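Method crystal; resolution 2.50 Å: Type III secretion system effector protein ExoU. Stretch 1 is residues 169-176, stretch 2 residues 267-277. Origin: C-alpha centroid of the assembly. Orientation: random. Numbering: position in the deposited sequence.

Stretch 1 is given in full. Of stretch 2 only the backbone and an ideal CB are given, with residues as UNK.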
# COMPACT_ATOMS: atom_id res chain seq x y z
N LEU A 169 4.07 3.05 9.97
CA LEU A 169 3.03 3.78 10.65
C LEU A 169 2.97 5.23 10.23
O LEU A 169 1.91 5.74 10.01
CB LEU A 169 3.26 3.77 12.13
CG LEU A 169 2.27 3.01 12.98
CD1 LEU A 169 2.47 3.43 14.43
CD2 LEU A 169 0.85 3.34 12.54
N LEU A 170 4.13 5.90 10.15
CA LEU A 170 4.20 7.32 9.85
C LEU A 170 3.73 7.59 8.47
O LEU A 170 3.02 8.58 8.21
CB LEU A 170 5.63 7.84 10.04
CG LEU A 170 6.13 7.68 11.46
CD1 LEU A 170 7.56 8.13 11.58
CD2 LEU A 170 5.28 8.45 12.40
N LEU A 171 4.13 6.72 7.55
CA LEU A 171 3.66 6.79 6.18
C LEU A 171 2.15 6.96 6.16
O LEU A 171 1.66 7.89 5.58
CB LEU A 171 4.04 5.51 5.43
CG LEU A 171 3.32 5.30 4.11
CD1 LEU A 171 3.55 6.48 3.22
CD2 LEU A 171 3.82 4.04 3.43
N THR A 172 1.42 6.08 6.86
CA THR A 172 -0.05 6.14 6.81
C THR A 172 -0.67 7.17 7.75
O THR A 172 -1.81 7.53 7.55
CB THR A 172 -0.75 4.79 7.04
OG1 THR A 172 -0.84 4.54 8.42
CG2 THR A 172 -0.05 3.62 6.32
N LEU A 173 0.06 7.63 8.75
CA LEU A 173 -0.45 8.70 9.64
C LEU A 173 -0.15 10.10 9.12
O LEU A 173 -0.85 11.05 9.46
CB LEU A 173 0.15 8.60 11.05
CG LEU A 173 -0.29 7.39 11.86
CD1 LEU A 173 0.34 7.39 13.23
CD2 LEU A 173 -1.80 7.39 11.97
N LEU A 174 0.90 10.23 8.32
CA LEU A 174 1.31 11.54 7.83
C LEU A 174 1.42 11.59 6.32
O LEU A 174 2.47 11.93 5.81
CB LEU A 174 2.66 11.92 8.44
CG LEU A 174 2.71 12.06 9.96
CD1 LEU A 174 4.13 12.38 10.37
CD2 LEU A 174 1.78 13.15 10.43
N PRO A 175 0.36 11.22 5.60
CA PRO A 175 0.40 11.32 4.14
C PRO A 175 0.36 12.77 3.72
O PRO A 175 -0.06 13.64 4.51
CB PRO A 175 -0.92 10.68 3.73
CG PRO A 175 -1.86 11.09 4.82
CD PRO A 175 -1.02 11.00 6.08
N ARG A 176 0.72 13.06 2.49
CA ARG A 176 0.68 14.46 2.04
C ARG A 176 -0.60 15.25 2.45
O ARG A 176 -1.42 15.68 1.62
CB ARG A 176 0.90 14.52 0.55
CG ARG A 176 2.34 14.29 0.13
CD ARG A 176 2.66 15.16 -1.07
NE ARG A 176 3.20 16.48 -0.70
CZ ARG A 176 2.51 17.60 -0.42
NH1 ARG A 176 1.18 17.64 -0.41
NH2 ARG A 176 3.18 18.71 -0.11
N UNK A 267 6.05 3.60 -1.92
CA UNK A 267 5.20 4.64 -2.48
C UNK A 267 5.23 5.96 -1.71
O UNK A 267 4.38 6.82 -1.90
CB UNK A 267 3.76 4.13 -2.54
N UNK A 268 6.21 6.15 -0.85
CA UNK A 268 6.24 7.38 -0.10
C UNK A 268 7.02 8.46 -0.79
O UNK A 268 8.05 8.20 -1.38
CB UNK A 268 6.82 7.13 1.29
N UNK A 269 6.53 9.69 -0.64
CA UNK A 269 7.13 10.87 -1.19
C UNK A 269 8.41 11.10 -0.47
O UNK A 269 8.46 11.03 0.77
CB UNK A 269 6.20 12.08 -1.09
N UNK A 270 9.47 11.38 -1.22
CA UNK A 270 10.80 11.54 -0.60
C UNK A 270 10.93 12.82 0.19
O UNK A 270 11.66 12.87 1.18
CB UNK A 270 11.89 11.50 -1.67
N UNK A 271 10.22 13.86 -0.24
CA UNK A 271 10.27 15.16 0.44
C UNK A 271 9.72 15.05 1.83
O UNK A 271 10.34 15.49 2.81
CB UNK A 271 9.50 16.22 -0.34
N UNK A 272 8.57 14.42 1.90
CA UNK A 272 7.89 14.19 3.16
C UNK A 272 8.79 13.33 4.07
O UNK A 272 8.93 13.63 5.27
CB UNK A 272 6.54 13.52 2.93
N UNK A 273 9.45 12.31 3.50
CA UNK A 273 10.34 11.43 4.25
C UNK A 273 11.47 12.20 4.87
O UNK A 273 11.88 11.90 6.01
CB UNK A 273 10.90 10.33 3.35
N UNK A 274 12.01 13.13 4.09
CA UNK A 274 13.14 13.95 4.51
C UNK A 274 12.74 14.95 5.58
O UNK A 274 13.52 15.26 6.47
CB UNK A 274 13.74 14.68 3.31
N UNK A 275 11.52 15.47 5.48
CA UNK A 275 11.05 16.39 6.48
C UNK A 275 10.94 15.65 7.81
O UNK A 275 11.34 16.19 8.86
CB UNK A 275 9.71 17.01 6.07
N UNK A 276 10.36 14.45 7.76
CA UNK A 276 10.11 13.63 8.95
C UNK A 276 11.46 13.33 9.56
O UNK A 276 11.69 13.47 10.78
CB UNK A 276 9.35 12.35 8.62
N UNK A 277 12.36 12.93 8.70
CA UNK A 277 13.66 12.55 9.13
C UNK A 277 14.30 13.64 9.91
O UNK A 277 14.83 13.42 10.96
CB UNK A 277 14.53 12.16 7.94

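Position 267 lies in a non-helical segment, its CA-to-CB bond sideways to stretch 1 and no atom of that stretch within 5.5 Å of the ideal CB. Stretch 1 sets no demand, and a polar residue would do; it is D267, whose CB comes no nearer than 6.0 Å to L171 CD2.

At 268 the backbone is extended and CB points toward stretch 1, with L171 CD1 only 3.9 Å from the ideal CB. A methyl group so near favours an apolar side chain, such as leucine, isoleucine or methionine. The residue is M268, all three chi angles t, and its CG packs 3.7 Å from L171 CD1.

Position 269 is also extended and directly precedes the helix, where the first amides lack acceptors from a preceding turn. Aspartate, asparagine, serine or threonine would suit such a site. Its CB points toward stretch 1, where the ideal CB lies 4.6 Å from R176 CG, so an acid might also suit the neighbouring charge. D269 caps the helix: OD2 accepts from the backbone N of 272 at 3.1 Å and, weakly, from that of 271 at 3.0 Å. Toward R176 there is only a loose contact, D269 CG to R176 CD at 4.4 Å, and the arginine is poorly ordered.

Helical position 270 is out of reach of stretch 1, which leaves the choice open; it is I270. At 271 the ideal CB would point toward stretch 1 but find nothing within 5.5 Å, so small residues and others are possible. It is G271, which makes no contact with stretch 1.

At 272 the CB points toward the end of the stretch 1 helix, where L174 leaves helical geometry. The carbonyls of L174 and P175 offer acceptors, but L174 O is 5.2 Å from the ideal CB, so a long donor, arginine or lysine, is suitable; glutamine is a shorter alternative. R272 reaches them with NH1, donating to L174 O at 3.0 Å, near the guanidinium plane, and weakly to P175 O at 3.2 Å. A water joins in, donating to P175 O and accepting from R272 NH1.

Positions 273, 274 and 275 are helical and out of reach, so stretch 1 does not discriminate; they are A273, A274 and L275.

Position 276 points toward the leucines of stretch 1, the ideal CB 5.5 Å from L170 CD1. This gap suits a medium or large apolar residue: leucine, isoleucine or methionine. I276 bridges two leucines, CD1 lying 3.5 Å from L174 CD1 and CG2 4.1 Å from L170 CD1.

Position 277 is helical and out of reach, so many residues would fit; it is S277.

Stretch 2, residues 267-277: DMDIGRAALIS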
# COMPACT_ATOMS: atom_id res chain seq x y z
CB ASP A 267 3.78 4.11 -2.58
CG ASP A 267 3.67 2.85 -3.46
OD1 ASP A 267 4.45 2.68 -4.45
OD2 ASP A 267 2.77 2.02 -3.15
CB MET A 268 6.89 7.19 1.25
CG MET A 268 6.55 8.36 2.14
SD MET A 268 7.40 8.25 3.64
CE MET A 268 6.54 9.48 4.62
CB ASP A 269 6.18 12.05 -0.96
CG ASP A 269 6.67 13.31 -1.60
OD1 ASP A 269 6.45 13.49 -2.81
OD2 ASP A 269 7.27 14.15 -0.90
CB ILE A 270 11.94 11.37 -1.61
CG1 ILE A 270 11.97 12.46 -2.66
CG2 ILE A 270 11.79 10.03 -2.34
CD1 ILE A 270 13.10 12.28 -3.66
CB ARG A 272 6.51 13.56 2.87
CG ARG A 272 5.60 13.21 4.04
CD ARG A 272 5.53 14.25 5.14
NE ARG A 272 4.89 15.48 4.71
CZ ARG A 272 3.59 15.75 4.80
NH1 ARG A 272 2.73 14.88 5.29
NH2 ARG A 272 3.17 16.92 4.38
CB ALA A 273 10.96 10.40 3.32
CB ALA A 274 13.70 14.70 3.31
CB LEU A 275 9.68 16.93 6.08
CG LEU A 275 8.93 17.78 7.12
CD1 LEU A 275 9.57 19.16 7.25
CD2 LEU A 275 7.49 17.93 6.65
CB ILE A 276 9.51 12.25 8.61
CG1 ILE A 276 8.28 12.38 7.71
CG2 ILE A 276 9.24 11.44 9.88
CD1 ILE A 276 6.97 12.31 8.39
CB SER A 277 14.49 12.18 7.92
OG SER A 277 15.81 11.94 8.30
O HOH W 1 -0.04 14.67 6.82
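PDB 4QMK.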